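Local coordinates for uncharacterized protein AF0587 (Archaeoglobus fulgidus DSM 4304, PDB 2Q07), which is of unknown function but, as a C-terminal piece of an archaeosine synthase type 1 family protein with a PUA domain, may bind RNA in tRNA modification, at residues V32-C37 against I63-P68; F99-L104 against R125-R130; V116-T121 against V139-E144; E23-F28 against V70-F75. One frame throughout, in Å; residues are numbered along the deposited sequence.

All four contacts lie in the first domain of this fragment, an alpha/beta domain of UDG-like sequence. Contact 1 pairs two inner strands of its five-stranded sheet. Contact 3 continues that sheet to the edge strand 138-141, its centre about 11 Å from that of contact 1. L34 joins the two through backbone bonds to V117 and H119. Contact 2 packs two helices onto the face that carries L34, I63 and I65, about 10 Å from contact 1 between centres. Contact 4 lies at the other edge of the sheet, where V71 O bonds to I64 N. Contacts 3 and 4 do not touch, their nearest atoms being about 9 Å apart. No ligand or active site is defined.

Contact 1. Residues V32-C37 against I63-P68; sequences VLLLPC and IIISSP
The peptide groups of the two strands are joined by hydrogen bonds between N-H and C=O, with L34, P36, I63 and I65 on one face of the sheet and L35 and I64 on the other. This is the parallel strand pair of the beta-alpha-beta unit built from strand 31-36, helix 47-55 and strand 61-65. I63 N gives its hydrogen to L33 O, nearly along the C=O axis. L35 N bonds to I63 O in the carbonyl plane. I65 N points almost straight down the C=O axis of L35, with an N to O distance of 2.8 Å. I63 is held through both its N and its O.

L34 and I63 lie side by side and point the same way, L34 CD2 resting 3.8 Å from I63 CB. V32 crosses I63 obliquely. V32 CG2 stands anti to its backbone N and touches the I63 CG1 branch at 3.7 Å. L104 and F107 of helix 94-111 pack on I63 from the same face. Past the strands the pairing loosens, and the bond from C37 N to I65 O is weak, with 123° at the hydrogen. On the other face, I64 CG2 presses against C37 CA at 3.4 Å.

Contact 2. Residues F99-L104 against R125-R130; sequences FVAGWL and RKVVER
The two helical segments cross at -54°, with their axes 8.6 Å apart at the closest point, and the backbones come nearest at A101 and V127. The small side chain of A101 permits this approach. Its CB lies 3.8 Å from R130 CB and also touches V127 O.

V127 is the main side chain from helix 123-132. Its CG1 stands anti to the backbone N (chi1 166°) and sits among V100, A101 and L104. V100 meets it at about a right angle, CG1 to CG1 at 3.9 Å. L104 comes obliquely, with its CD2 4.0 Å from V127 CG1. V128 points away from helix 94-111, yet its CG2 still comes within 4.4 Å of L104 CD2. No hydrogen bond joins the segments. The crossing angle is close to that of the i, i+4 class of ridges-into-grooves packing, and V100 and L104, one turn apart, form such a ridge on helix 94-111. Both helices lie on the same face of the central sheet of this alpha/beta domain. L104 reaches I63 and I65 there, and V128 also rests on I65.

R130 contributes its aliphatic base. Its chain then bends at chi2 (-67°), and NH2 forms a salt bridge with E94.

Contact 3. Residues V116-T121 against V139-E144; sequences VVAHVT and VVYTAE
A118 O is the best-held polar atom. Three donors are placed to grip it: water 1 at 2.6 Å and two backbone N-H groups whose bonds are weak. One of these is T142 N, from across the contact. The other is V120 N, which closes an inverse gamma turn centred on H119. Water 1 also accepts from A143 N at 2.7 Å, so it bridges the two segments just past the strand ends.

Before that point the pairing is regular. This is the parallel pair of the beta-alpha-beta unit of strand 115-118, helix 123-132 and strand 138-141. V140 is held on both sides, its N by V116 O and its O by A118 N, both bonds nearly along the C=O axis. V117 and V140 cross obliquely on one face, CG2 to CG2 at 3.8 Å. On the other face A118 CB touches Y141 CD2 at 3.8 Å. The Y141 hydroxyl bonds to E132, and R125 makes a cation-pi contact with its ring.

H119 swings its ring toward the segment 139-144, with CG anti to the backbone N (chi1 -158°). A143 CB sits over one ring face, 4.0 Å from the centroid, as a CH-pi contact. T142 OG1 lies at the ring edge and makes a nearly straight hydrogen bond of 2.7 Å to H119 ND1. At the other end of the ring, NE2 bonds to V147 O. The two bonds fix the ring's rotation. A carbonyl can only accept, so NE2 probably carries a proton. If the imidazole is neutral, ND1 would then accept from T142.

Contact 4. Residues E23-F28 against V70-F75; sequences ECYKPF and VVPREF
The Y25 ring stands between two prolines. P72 CG lies over one face, 4.2 Å from the centroid and 14° off the normal, as a CH-pi contact. P27 CG lies over the opposite face. CG of Y25 is anti to its backbone N (chi1 -171°), which carries the ring from the end of helix 16-24 toward P72. F75 approaches obliquely, with its CE1 4.1 Å from Y25 CD1. The edge of the F75 ring faces the backbone of C24 and Y25.

E74 bends at chi2 and sets its carboxylate between two ring edges. OE1 lies 3.8 Å from Y25 CE1, and OE2 lies 3.8 Å from F28 CE2. The carboxylate is turned 63° from the Y25 ring plane. Two waters are placed to donate to it. Water 2, in the plane of the Y25 ring, bridges E74 OE1, at 2.9 Å, and Y25 OH. Water 3 links OE2 to K26 O.

The contact thus ties the segment that leaves helix 16-24 to the edge strand 70-72 and the 3-10 segment 73-75 that follows. F107 of helix 94-111 meets Y25 edge to face. H175 of helix 168-181 meets F75 edge to face.

Contact 1. Residues V32-C37 against I63-P68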
# COMPACT_ATOMS: atom_id res chain seq x y z
N VAL A 32 -9.68 -12.54 7.87
CA VAL A 32 -8.83 -11.37 8.06
C VAL A 32 -8.52 -11.18 9.55
O VAL A 32 -9.41 -11.22 10.39
CB VAL A 32 -9.48 -10.07 7.52
CG1 VAL A 32 -10.79 -9.78 8.25
CG2 VAL A 32 -8.51 -8.90 7.70
N LEU A 33 -7.24 -10.99 9.84
CA LEU A 33 -6.77 -10.79 11.20
C LEU A 33 -6.63 -9.29 11.51
O LEU A 33 -5.94 -8.56 10.78
CB LEU A 33 -5.41 -11.47 11.36
CG LEU A 33 -4.70 -11.31 12.70
CD1 LEU A 33 -5.55 -11.90 13.80
CD2 LEU A 33 -3.33 -12.00 12.62
N LEU A 34 -7.28 -8.83 12.57
CA LEU A 34 -7.18 -7.42 12.96
C LEU A 34 -6.13 -7.30 14.07
O LEU A 34 -6.13 -8.07 15.04
CB LEU A 34 -8.54 -6.89 13.44
CG LEU A 34 -9.73 -7.13 12.50
CD1 LEU A 34 -10.98 -6.46 13.07
CD2 LEU A 34 -9.42 -6.59 11.11
N LEU A 35 -5.25 -6.31 13.92
CA LEU A 35 -4.16 -6.09 14.86
C LEU A 35 -4.03 -4.64 15.31
O LEU A 35 -4.47 -3.72 14.63
CB LEU A 35 -2.84 -6.54 14.21
CG LEU A 35 -2.79 -8.01 13.80
CD1 LEU A 35 -1.60 -8.24 12.88
CD2 LEU A 35 -2.71 -8.87 15.05
N PRO A 36 -3.39 -4.42 16.47
CA PRO A 36 -3.24 -3.05 16.95
C PRO A 36 -2.06 -2.35 16.26
O PRO A 36 -1.09 -3.01 15.86
CB PRO A 36 -3.00 -3.25 18.44
CG PRO A 36 -2.12 -4.46 18.44
CD PRO A 36 -2.78 -5.38 17.41
N CYS A 37 -2.16 -1.04 16.09
CA CYS A 37 -1.05 -0.31 15.48
C CYS A 37 0.06 -0.29 16.53
O CYS A 37 -0.17 -0.61 17.69
CB CYS A 37 -1.48 1.11 15.10
SG CYS A 37 -2.13 2.08 16.47
N ILE A 63 -5.17 -6.52 8.86
CA ILE A 63 -5.53 -5.12 8.82
C ILE A 63 -5.10 -4.56 10.16
O ILE A 63 -5.46 -5.10 11.21
CB ILE A 63 -7.04 -4.92 8.62
CG1 ILE A 63 -7.44 -5.38 7.21
CG2 ILE A 63 -7.41 -3.45 8.85
CD1 ILE A 63 -8.91 -5.27 6.92
N ILE A 64 -4.30 -3.50 10.13
CA ILE A 64 -3.84 -2.87 11.36
C ILE A 64 -4.78 -1.71 11.71
O ILE A 64 -4.97 -0.80 10.90
CB ILE A 64 -2.40 -2.31 11.20
CG1 ILE A 64 -1.41 -3.47 11.01
CG2 ILE A 64 -2.02 -1.45 12.41
CD1 ILE A 64 -1.34 -4.01 9.59
N ILE A 65 -5.38 -1.75 12.89
CA ILE A 65 -6.28 -0.68 13.31
C ILE A 65 -5.47 0.44 13.96
O ILE A 65 -4.67 0.20 14.88
CB ILE A 65 -7.34 -1.17 14.32
CG1 ILE A 65 -8.22 -2.25 13.69
CG2 ILE A 65 -8.19 0.01 14.79
CD1 ILE A 65 -9.17 -2.91 14.67
N SER A 66 -5.67 1.66 13.48
CA SER A 66 -4.99 2.83 14.02
C SER A 66 -5.96 4.01 14.00
O SER A 66 -7.17 3.83 13.85
CB SER A 66 -3.76 3.15 13.17
OG SER A 66 -2.96 4.14 13.79
N SER A 67 -5.43 5.22 14.15
CA SER A 67 -6.26 6.42 14.13
C SER A 67 -5.48 7.59 13.56
O SER A 67 -4.39 7.93 14.05
CB SER A 67 -6.75 6.76 15.54
OG SER A 67 -7.58 7.91 15.50
N PRO A 68 -6.02 8.25 12.53
CA PRO A 68 -7.31 7.96 11.89
C PRO A 68 -7.24 6.84 10.86
O PRO A 68 -8.27 6.42 10.32
CB PRO A 68 -7.68 9.28 11.22
CG PRO A 68 -6.55 10.26 11.57
CD PRO A 68 -5.38 9.40 11.87

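Contact 2. Residues F99-L104 against R125-R130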
# COMPACT_ATOMS: atom_id res chain seq x y z
N PHE A 99 -15.50 7.13 13.24
CA PHE A 99 -14.75 7.34 12.01
C PHE A 99 -13.91 6.12 11.63
O PHE A 99 -13.91 5.71 10.47
CB PHE A 99 -13.83 8.56 12.13
CG PHE A 99 -13.09 8.88 10.86
CD1 PHE A 99 -13.72 9.55 9.81
CD2 PHE A 99 -11.76 8.51 10.70
CE1 PHE A 99 -13.04 9.85 8.63
CE2 PHE A 99 -11.07 8.80 9.52
CZ PHE A 99 -11.71 9.48 8.48
N VAL A 100 -13.17 5.56 12.58
CA VAL A 100 -12.34 4.40 12.27
C VAL A 100 -13.19 3.17 11.92
O VAL A 100 -12.83 2.40 11.02
CB VAL A 100 -11.39 4.04 13.44
CG1 VAL A 100 -10.54 2.85 13.06
CG2 VAL A 100 -10.48 5.22 13.76
N ALA A 101 -14.31 2.99 12.61
CA ALA A 101 -15.20 1.86 12.33
C ALA A 101 -15.74 1.96 10.90
O ALA A 101 -15.82 0.96 10.19
CB ALA A 101 -16.37 1.87 13.33
N GLY A 102 -16.10 3.17 10.49
CA GLY A 102 -16.62 3.38 9.15
C GLY A 102 -15.69 2.86 8.07
O GLY A 102 -16.11 2.12 7.19
N TRP A 103 -14.41 3.24 8.16
CA TRP A 103 -13.43 2.79 7.18
C TRP A 103 -13.07 1.32 7.32
O TRP A 103 -12.95 0.61 6.31
CB TRP A 103 -12.17 3.66 7.24
CG TRP A 103 -12.39 4.97 6.54
CD1 TRP A 103 -12.49 6.21 7.11
CD2 TRP A 103 -12.66 5.15 5.14
NE1 TRP A 103 -12.81 7.15 6.15
CE2 TRP A 103 -12.92 6.53 4.94
CE3 TRP A 103 -12.70 4.28 4.05
CZ2 TRP A 103 -13.22 7.06 3.67
CZ3 TRP A 103 -13.00 4.81 2.79
CH2 TRP A 103 -13.26 6.19 2.62
N LEU A 104 -12.92 0.85 8.55
CA LEU A 104 -12.59 -0.56 8.77
C LEU A 104 -13.65 -1.45 8.13
O LEU A 104 -13.32 -2.46 7.50
CB LEU A 104 -12.49 -0.87 10.27
CG LEU A 104 -12.32 -2.36 10.61
CD1 LEU A 104 -11.01 -2.90 10.02
CD2 LEU A 104 -12.34 -2.57 12.12
N ARG A 125 -11.25 -2.89 20.56
CA ARG A 125 -12.38 -3.80 20.50
C ARG A 125 -13.66 -2.99 20.30
O ARG A 125 -14.59 -3.46 19.64
CB ARG A 125 -12.48 -4.63 21.79
CG ARG A 125 -11.52 -5.81 21.80
CD ARG A 125 -11.89 -6.82 22.87
NE ARG A 125 -13.33 -7.09 22.89
CZ ARG A 125 -13.88 -8.17 23.43
NH1 ARG A 125 -13.12 -9.10 24.00
NH2 ARG A 125 -15.20 -8.32 23.41
N LYS A 126 -13.70 -1.79 20.86
CA LYS A 126 -14.87 -0.93 20.70
C LYS A 126 -15.06 -0.61 19.23
O LYS A 126 -16.19 -0.57 18.74
CB LYS A 126 -14.70 0.37 21.49
CG LYS A 126 -14.84 0.22 22.99
CD LYS A 126 -14.81 1.59 23.66
CE LYS A 126 -15.16 1.50 25.14
NZ LYS A 126 -15.18 2.84 25.78
N VAL A 127 -13.96 -0.37 18.52
CA VAL A 127 -14.04 -0.07 17.10
C VAL A 127 -14.63 -1.28 16.38
O VAL A 127 -15.60 -1.16 15.64
CB VAL A 127 -12.63 0.24 16.52
CG1 VAL A 127 -12.66 0.22 15.00
CG2 VAL A 127 -12.14 1.61 17.02
N VAL A 128 -14.04 -2.45 16.62
CA VAL A 128 -14.50 -3.69 16.00
C VAL A 128 -15.94 -4.01 16.38
O VAL A 128 -16.75 -4.43 15.53
CB VAL A 128 -13.58 -4.87 16.41
CG1 VAL A 128 -14.03 -6.16 15.74
CG2 VAL A 128 -12.14 -4.54 16.04
N GLU A 129 -16.28 -3.81 17.65
CA GLU A 129 -17.63 -4.08 18.11
C GLU A 129 -18.65 -3.30 17.29
O GLU A 129 -19.72 -3.82 16.99
CB GLU A 129 -17.75 -3.75 19.60
CG GLU A 129 -17.26 -4.89 20.49
CD GLU A 129 -17.09 -4.48 21.93
OE1 GLU A 129 -18.00 -3.80 22.46
OE2 GLU A 129 -16.06 -4.84 22.54
N ARG A 130 -18.30 -2.08 16.90
CA ARG A 130 -19.19 -1.26 16.09
C ARG A 130 -19.44 -1.90 14.73
O ARG A 130 -20.56 -1.90 14.23
CB ARG A 130 -18.59 0.13 15.86
CG ARG A 130 -18.59 1.06 17.05
CD ARG A 130 -20.01 1.47 17.46
NE ARG A 130 -20.01 2.71 18.23
CZ ARG A 130 -19.86 3.92 17.70
NH1 ARG A 130 -19.72 4.05 16.39
NH2 ARG A 130 -19.86 5.00 18.47

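Contact 3. Residues V116-T121 against V139-E144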
# COMPACT_ATOMS: atom_id res chain seq x y z
N VAL A 116 -13.77 -12.56 10.63
CA VAL A 116 -12.90 -11.49 11.10
C VAL A 116 -12.39 -11.88 12.49
O VAL A 116 -13.17 -12.06 13.42
CB VAL A 116 -13.69 -10.14 11.24
CG1 VAL A 116 -12.80 -9.06 11.86
CG2 VAL A 116 -14.21 -9.70 9.90
N VAL A 117 -11.07 -12.06 12.62
CA VAL A 117 -10.47 -12.38 13.91
C VAL A 117 -9.89 -11.11 14.50
O VAL A 117 -8.85 -10.62 14.04
CB VAL A 117 -9.33 -13.41 13.78
CG1 VAL A 117 -8.82 -13.75 15.16
CG2 VAL A 117 -9.80 -14.65 13.07
N ALA A 118 -10.55 -10.57 15.51
CA ALA A 118 -10.10 -9.34 16.16
C ALA A 118 -9.08 -9.60 17.26
O ALA A 118 -9.45 -9.87 18.40
CB ALA A 118 -11.30 -8.59 16.72
N HIS A 119 -7.80 -9.51 16.94
CA HIS A 119 -6.77 -9.73 17.94
C HIS A 119 -6.32 -8.40 18.50
O HIS A 119 -5.20 -7.95 18.28
CB HIS A 119 -5.57 -10.47 17.36
CG HIS A 119 -4.76 -11.18 18.40
ND1 HIS A 119 -5.21 -12.30 19.05
CD2 HIS A 119 -3.55 -10.90 18.92
CE1 HIS A 119 -4.31 -12.68 19.94
NE2 HIS A 119 -3.29 -11.85 19.88
N VAL A 120 -7.22 -7.77 19.24
CA VAL A 120 -6.96 -6.46 19.82
C VAL A 120 -7.71 -6.34 21.14
O VAL A 120 -8.61 -7.13 21.42
CB VAL A 120 -7.47 -5.35 18.87
CG1 VAL A 120 -6.63 -5.31 17.62
CG2 VAL A 120 -8.92 -5.62 18.51
N THR A 121 -7.35 -5.33 21.93
CA THR A 121 -7.99 -5.13 23.22
C THR A 121 -8.38 -3.68 23.47
O THR A 121 -8.02 -2.79 22.70
CB THR A 121 -7.06 -5.58 24.37
OG1 THR A 121 -5.84 -4.84 24.30
CG2 THR A 121 -6.76 -7.08 24.28
N VAL A 139 -17.49 -12.63 13.58
CA VAL A 139 -16.44 -11.88 14.24
C VAL A 139 -16.12 -12.56 15.56
O VAL A 139 -16.99 -12.73 16.41
CB VAL A 139 -16.87 -10.42 14.50
CG1 VAL A 139 -15.69 -9.60 15.02
CG2 VAL A 139 -17.41 -9.80 13.22
N VAL A 140 -14.86 -12.95 15.71
CA VAL A 140 -14.39 -13.62 16.91
C VAL A 140 -13.29 -12.79 17.58
O VAL A 140 -12.47 -12.18 16.90
CB VAL A 140 -13.82 -15.01 16.58
CG1 VAL A 140 -14.92 -15.90 15.99
CG2 VAL A 140 -12.67 -14.88 15.57
N TYR A 141 -13.29 -12.75 18.91
CA TYR A 141 -12.28 -12.00 19.65
C TYR A 141 -11.32 -12.99 20.31
O TYR A 141 -11.74 -13.89 21.03
CB TYR A 141 -12.96 -11.10 20.68
CG TYR A 141 -13.92 -10.12 20.06
CD1 TYR A 141 -15.20 -10.53 19.68
CD2 TYR A 141 -13.53 -8.81 19.77
CE1 TYR A 141 -16.06 -9.67 19.02
CE2 TYR A 141 -14.39 -7.94 19.11
CZ TYR A 141 -15.65 -8.37 18.74
OH TYR A 141 -16.50 -7.52 18.06
N THR A 142 -10.03 -12.81 20.07
CA THR A 142 -9.03 -13.73 20.60
C THR A 142 -8.08 -13.17 21.66
O THR A 142 -7.23 -13.89 22.18
CB THR A 142 -8.17 -14.30 19.45
OG1 THR A 142 -7.69 -13.22 18.64
CG2 THR A 142 -9.00 -15.25 18.58
N ALA A 143 -8.24 -11.89 21.99
CA ALA A 143 -7.36 -11.27 22.97
C ALA A 143 -8.08 -10.55 24.11
O ALA A 143 -8.99 -9.75 23.88
CB ALA A 143 -6.42 -10.31 22.26
N GLU A 144 -7.67 -10.86 25.33
CA GLU A 144 -8.24 -10.23 26.51
C GLU A 144 -7.07 -9.84 27.42
O GLU A 144 -6.43 -10.71 28.01
CB GLU A 144 -9.19 -11.18 27.25
CG GLU A 144 -8.55 -12.44 27.80
CD GLU A 144 -9.52 -13.29 28.61
OE1 GLU A 144 -9.08 -14.28 29.23
OE2 GLU A 144 -10.72 -12.96 28.63
O HOH W 1 -9.70 -9.86 21.03

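Contact 4. Residues E23-F28 against V70-F75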
# COMPACT_ATOMS: atom_id res chain seq x y z
N GLU A 23 -10.11 0.64 -3.48
CA GLU A 23 -10.39 0.10 -4.80
C GLU A 23 -9.30 -0.84 -5.30
O GLU A 23 -9.53 -1.64 -6.20
CB GLU A 23 -10.66 1.22 -5.82
CG GLU A 23 -9.54 2.18 -6.11
CD GLU A 23 -9.92 3.23 -7.15
OE1 GLU A 23 -10.26 2.85 -8.30
OE2 GLU A 23 -9.90 4.44 -6.83
N CYS A 24 -8.11 -0.78 -4.69
CA CYS A 24 -7.00 -1.63 -5.10
C CYS A 24 -6.82 -2.86 -4.20
O CYS A 24 -6.02 -3.74 -4.50
CB CYS A 24 -5.70 -0.82 -5.12
SG CYS A 24 -5.74 0.63 -6.21
N TYR A 25 -7.58 -2.90 -3.11
CA TYR A 25 -7.49 -3.98 -2.12
C TYR A 25 -7.94 -5.35 -2.63
O TYR A 25 -9.11 -5.53 -2.96
CB TYR A 25 -8.31 -3.59 -0.89
CG TYR A 25 -8.15 -4.50 0.30
CD1 TYR A 25 -6.91 -5.06 0.63
CD2 TYR A 25 -9.23 -4.77 1.14
CE1 TYR A 25 -6.75 -5.86 1.76
CE2 TYR A 25 -9.09 -5.57 2.26
CZ TYR A 25 -7.85 -6.11 2.57
OH TYR A 25 -7.71 -6.91 3.69
N LYS A 26 -7.03 -6.30 -2.70
CA LYS A 26 -7.39 -7.65 -3.16
C LYS A 26 -6.87 -8.74 -2.23
O LYS A 26 -5.71 -9.13 -2.29
CB LYS A 26 -6.90 -7.89 -4.59
CG LYS A 26 -7.32 -6.79 -5.56
CD LYS A 26 -6.98 -7.15 -7.01
CE LYS A 26 -7.17 -5.95 -7.93
NZ LYS A 26 -6.25 -4.82 -7.57
N PRO A 27 -7.75 -9.25 -1.36
CA PRO A 27 -7.41 -10.31 -0.39
C PRO A 27 -6.99 -11.62 -1.05
O PRO A 27 -7.27 -11.86 -2.22
CB PRO A 27 -8.71 -10.47 0.40
CG PRO A 27 -9.33 -9.11 0.33
CD PRO A 27 -9.11 -8.74 -1.11
N PHE A 28 -6.31 -12.46 -0.28
CA PHE A 28 -5.87 -13.76 -0.76
C PHE A 28 -6.43 -14.84 0.18
O PHE A 28 -6.18 -16.03 -0.01
CB PHE A 28 -4.35 -13.83 -0.80
CG PHE A 28 -3.69 -13.59 0.53
CD1 PHE A 28 -3.61 -14.62 1.48
CD2 PHE A 28 -3.15 -12.35 0.84
CE1 PHE A 28 -2.99 -14.40 2.71
CE2 PHE A 28 -2.53 -12.13 2.07
CZ PHE A 28 -2.44 -13.15 3.01
N VAL A 70 -6.83 3.22 8.99
CA VAL A 70 -7.13 1.80 9.03
C VAL A 70 -6.22 1.35 7.89
O VAL A 70 -6.34 1.86 6.78
CB VAL A 70 -8.58 1.52 8.65
CG1 VAL A 70 -8.78 0.02 8.51
CG2 VAL A 70 -9.52 2.12 9.70
N VAL A 71 -5.34 0.39 8.15
CA VAL A 71 -4.38 -0.03 7.13
C VAL A 71 -4.21 -1.50 6.80
O VAL A 71 -3.73 -2.28 7.61
CB VAL A 71 -2.96 0.49 7.50
CG1 VAL A 71 -1.98 0.17 6.38
CG2 VAL A 71 -3.01 1.98 7.78
N PRO A 72 -4.62 -1.91 5.59
CA PRO A 72 -4.44 -3.32 5.24
C PRO A 72 -2.92 -3.49 5.19
O PRO A 72 -2.20 -2.60 4.73
CB PRO A 72 -5.08 -3.41 3.85
CG PRO A 72 -6.21 -2.41 3.94
CD PRO A 72 -5.54 -1.24 4.64
N ARG A 73 -2.44 -4.62 5.67
CA ARG A 73 -1.00 -4.88 5.69
C ARG A 73 -0.31 -4.59 4.35
O ARG A 73 0.85 -4.17 4.31
CB ARG A 73 -0.75 -6.32 6.10
CG ARG A 73 0.71 -6.76 5.96
CD ARG A 73 1.23 -7.30 7.28
NE ARG A 73 1.59 -6.23 8.19
CZ ARG A 73 1.58 -6.32 9.51
NH1 ARG A 73 1.22 -7.45 10.12
NH2 ARG A 73 1.96 -5.28 10.23
N GLU A 74 -1.04 -4.79 3.25
CA GLU A 74 -0.49 -4.58 1.90
C GLU A 74 -0.13 -3.13 1.56
O GLU A 74 0.61 -2.89 0.62
CB GLU A 74 -1.47 -5.10 0.85
CG GLU A 74 -1.68 -6.61 0.87
CD GLU A 74 -2.59 -7.09 1.99
OE1 GLU A 74 -3.12 -6.26 2.76
OE2 GLU A 74 -2.79 -8.31 2.10
N PHE A 75 -0.67 -2.18 2.32
CA PHE A 75 -0.39 -0.78 2.06
C PHE A 75 0.46 -0.15 3.17
O PHE A 75 0.66 1.06 3.17
CB PHE A 75 -1.70 0.01 1.94
CG PHE A 75 -2.66 -0.53 0.90
CD1 PHE A 75 -3.84 -1.16 1.28
CD2 PHE A 75 -2.38 -0.39 -0.47
CE1 PHE A 75 -4.73 -1.65 0.33
CE2 PHE A 75 -3.27 -0.87 -1.43
CZ PHE A 75 -4.45 -1.50 -1.04
O HOH W 2 -5.17 -7.47 4.33
O HOH W 3 -3.58 -9.29 -0.28